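Local coordinates for methyltransferase-like protein 13 (Homo sapiens, PDB 5WCJ) that methylates elongation factor 1-alpha at two sites and so regulates translation, this C-terminal methyltransferase domain modifying the N terminus, at residues H23-A28 with R189-E194. Sequence-based numbering, arbitrary orientation.
Sequences HKAMIA and RRIEGE
With CG of Arg189 trans to the backbone N (chi1 -173°) and CD extended in turn, the side chain runs out toward Ala25 before a bend at chi3 (-47°) swings the guanidinium along the helix to Ala28. Ile191 reaches the same helix with its longer branch: CG1 lies opposite the carbonyl carbon, and the second torsion (-51°) directs CD1 at the methyl of Ala25. Both alanines, one helical turn apart, turn their CB atoms to segment 189-194. Ala25 CB meets both incoming side chains, 3.4 Å from Ile191 CD1, which is tighter than usual for two carbons, and 3.8 Å from Arg189 CD. At Ala28 the neighbour is polar: Arg189 NH1 comes within 3.5 Å of its CB, and NH2 within 3.8 Å, the guanidinium meeting the methyl obliquely. No hydrogen bond joins the two segments, so the contact rests on van der Waals packing.

In the Rossmann-like methyltransferase fold, with its strand order 3-2-1-4-5-7-6, this contact lays helix 21-28 against the end of strand 185-190, which borders the mixed sheet and pairs with strand 197-202. Ile198 of that strand touches Ala25, Met26 and Ile191, extending the apolar packing from the helix to the neighbouring strand, and on another flank Ile27 packs against Leu56 and Phe59 of helix 55-63. Beyond Ile191 the chain reverses through a type II turn, Ile191 to Glu194, closed by a weak hydrogen bond of 3.3 Å from Glu194 N to Ile191 O; Gly193 takes its third position with a positive phi. Arg189 is on the exposed side of the contact. The bound S-adenosyl-L-homocysteine is about 13 Å from the Ile191 side chain.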
ATOM      1  N   HIS A  23       9.928  -0.050   3.002  1.00 30.14           N
ATOM      2  CA  HIS A  23       8.715   0.578   3.569  1.00 29.09           C
ATOM      3  C   HIS A  23       8.697   2.085   3.456  1.00 28.72           C
ATOM      4  O   HIS A  23       7.673   2.662   3.071  1.00 27.38           O
ATOM      5  CB  HIS A  23       8.461   0.115   5.002  1.00 30.65           C
ATOM      6  CG  HIS A  23       7.955  -1.286   5.084  1.00 30.82           C
ATOM      7  ND1 HIS A  23       8.013  -2.028   6.242  1.00 33.69           N
ATOM      8  CD2 HIS A  23       7.380  -2.087   4.148  1.00 33.53           C
ATOM      9  CE1 HIS A  23       7.488  -3.223   6.021  1.00 36.98           C
ATOM     10  NE2 HIS A  23       7.106  -3.290   4.756  1.00 32.41           N
ATOM     11  N   LYS A  24       9.819   2.737   3.773  1.00 29.43           N
ATOM     12  CA  LYS A  24       9.940   4.189   3.570  1.00 32.61           C
ATOM     13  C   LYS A  24       9.647   4.604   2.130  1.00 29.62           C
ATOM     14  O   LYS A  24       8.949   5.586   1.885  1.00 27.30           O
ATOM     15  CB  LYS A  24      11.346   4.663   3.937  1.00 39.21           C
ATOM     16  CG  LYS A  24      11.683   4.574   5.416  1.00 45.79           C
ATOM     17  CD  LYS A  24      13.154   4.897   5.629  1.00 50.35           C
ATOM     18  CE  LYS A  24      13.512   4.968   7.104  1.00 54.86           C
ATOM     19  NZ  LYS A  24      14.949   4.629   7.316  1.00 58.22           N
ATOM     20  N   ALA A  25      10.177   3.849   1.178  1.00 26.73           N
ATOM     21  CA  ALA A  25       9.886   4.085  -0.250  1.00 27.84           C
ATOM     22  C   ALA A  25       8.410   3.904  -0.621  1.00 26.53           C
ATOM     23  O   ALA A  25       7.876   4.683  -1.417  1.00 27.55           O
ATOM     24  CB  ALA A  25      10.751   3.181  -1.103  1.00 28.24           C
ATOM     25  N   MET A  26       7.741   2.892  -0.046  1.00 24.01           N
ATOM     26  CA  MET A  26       6.304   2.696  -0.332  1.00 23.45           C
ATOM     27  C   MET A  26       5.453   3.853   0.213  1.00 23.90           C
ATOM     28  O   MET A  26       4.612   4.386  -0.499  1.00 26.08           O
ATOM     29  CB  MET A  26       5.798   1.351   0.182  1.00 23.55           C
ATOM     30  CG  MET A  26       6.445   0.178  -0.541  1.00 24.80           C
ATOM     31  SD  MET A  26       6.044  -1.394   0.212  1.00 27.47           S
ATOM     32  CE  MET A  26       4.468  -1.689  -0.541  1.00 27.81           C
ATOM     33  N   ILE A  27       5.732   4.255   1.447  1.00 25.39           N
ATOM     34  CA  ILE A  27       5.060   5.385   2.094  1.00 27.86           C
ATOM     35  C   ILE A  27       5.268   6.668   1.269  1.00 27.31           C
ATOM     36  O   ILE A  27       4.346   7.464   1.105  1.00 28.79           O
ATOM     37  CB  ILE A  27       5.544   5.534   3.567  1.00 30.13           C
ATOM     38  CG1 ILE A  27       5.042   4.355   4.417  1.00 31.77           C
ATOM     39  CG2 ILE A  27       5.041   6.832   4.169  1.00 31.89           C
ATOM     40  CD1 ILE A  27       5.881   4.066   5.647  1.00 32.75           C
ATOM     41  N   ALA A  28       6.445   6.825   0.678  1.00 27.31           N
ATOM     42  CA  ALA A  28       6.747   7.979  -0.184  1.00 29.74           C
ATOM     43  C   ALA A  28       5.773   8.134  -1.342  1.00 27.60           C
ATOM     44  O   ALA A  28       5.527   9.250  -1.799  1.00 27.89           O
ATOM     45  CB  ALA A  28       8.188   7.914  -0.683  1.00 30.89           C
ATOM     46  N   ARG A 189      11.131   3.145  -8.159  1.00 25.76           N
ATOM     47  CA  ARG A 189      12.199   3.456  -7.225  1.00 27.26           C
ATOM     48  C   ARG A 189      12.992   2.205  -6.915  1.00 28.94           C
ATOM     49  O   ARG A 189      12.420   1.255  -6.391  1.00 28.03           O
ATOM     50  CB  ARG A 189      11.649   4.067  -5.944  1.00 27.89           C
ATOM     51  CG  ARG A 189      12.759   4.568  -5.014  1.00 30.30           C
ATOM     52  CD  ARG A 189      12.316   5.381  -3.846  1.00 32.04           C
ATOM     53  NE  ARG A 189      11.374   6.406  -4.250  1.00 33.31           N
ATOM     54  CZ  ARG A 189      10.924   7.371  -3.469  1.00 35.42           C
ATOM     55  NH1 ARG A 189      11.328   7.476  -2.213  1.00 37.54           N
ATOM     56  NH2 ARG A 189      10.046   8.232  -3.973  1.00 36.25           N
ATOM     57  N   ARG A 190      14.294   2.201  -7.231  1.00 28.10           N
ATOM     58  CA  ARG A 190      15.205   1.126  -6.783  1.00 32.75           C
ATOM     59  C   ARG A 190      15.615   1.448  -5.344  1.00 34.92           C
ATOM     60  O   ARG A 190      15.769   2.609  -4.997  1.00 39.19           O
ATOM     61  CB  ARG A 190      16.442   0.987  -7.677  1.00 36.82           C
ATOM     62  CG  ARG A 190      16.199   0.943  -9.180  1.00 38.49           C
ATOM     63  CD  ARG A 190      15.250  -0.148  -9.637  1.00 44.62           C
ATOM     64  NE  ARG A 190      15.949  -1.349 -10.102  1.00 53.25           N
ATOM     65  CZ  ARG A 190      16.374  -2.366  -9.349  1.00 55.66           C
ATOM     66  NH1 ARG A 190      16.196  -2.384  -8.029  1.00 57.59           N
ATOM     67  NH2 ARG A 190      16.989  -3.391  -9.938  1.00 56.37           N
ATOM     68  N   ILE A 191      15.749   0.440  -4.494  1.00 36.12           N
ATOM     69  CA  ILE A 191      16.039   0.662  -3.076  1.00 37.23           C
ATOM     70  C   ILE A 191      17.528   0.426  -2.827  1.00 40.67           C
ATOM     71  O   ILE A 191      18.091  -0.588  -3.249  1.00 37.03           O
ATOM     72  CB  ILE A 191      15.171  -0.231  -2.166  1.00 40.73           C
ATOM     73  CG1 ILE A 191      13.672  -0.083  -2.489  1.00 39.60           C
ATOM     74  CG2 ILE A 191      15.420   0.075  -0.693  1.00 40.85           C
ATOM     75  CD1 ILE A 191      13.180   1.345  -2.536  1.00 41.69           C
ATOM     76  N   GLU A 192      18.160   1.364  -2.125  1.00 42.88           N
ATOM     77  CA  GLU A 192      19.597   1.286  -1.833  1.00 42.23           C
ATOM     78  C   GLU A 192      19.894   0.040  -1.028  1.00 39.14           C
ATOM     79  O   GLU A 192      19.213  -0.234  -0.043  1.00 41.42           O
ATOM     80  CB  GLU A 192      20.056   2.528  -1.037  1.00 45.78           C
ATOM     81  N   GLY A 193      20.880  -0.731  -1.468  1.00 40.37           N
ATOM     82  CA  GLY A 193      21.362  -1.881  -0.718  1.00 42.08           C
ATOM     83  C   GLY A 193      20.490  -3.119  -0.808  1.00 42.61           C
ATOM     84  O   GLY A 193      20.658  -4.041  -0.011  1.00 43.48           O
ATOM     85  N   GLU A 194      19.544  -3.152  -1.751  1.00 42.32           N
ATOM     86  CA  GLU A 194      18.700  -4.342  -1.921  1.00 39.66           C
ATOM     87  C   GLU A 194      18.156  -4.450  -3.327  1.00 35.72           C
ATOM     88  O   GLU A 194      18.181  -3.491  -4.091  1.00 35.75           O
ATOM     89  CB  GLU A 194      17.599  -4.409  -0.863  1.00 45.38           C
ATOM     90  CG  GLU A 194      16.638  -3.246  -0.831  1.00 49.72           C
ATOM     91  CD  GLU A 194      15.690  -3.314   0.367  1.00 56.62           C
ATOM     92  OE1 GLU A 194      14.484  -3.569   0.168  1.00 50.88           O
ATOM     93  OE2 GLU A 194      16.152  -3.118   1.518  1.00 65.81           O
TER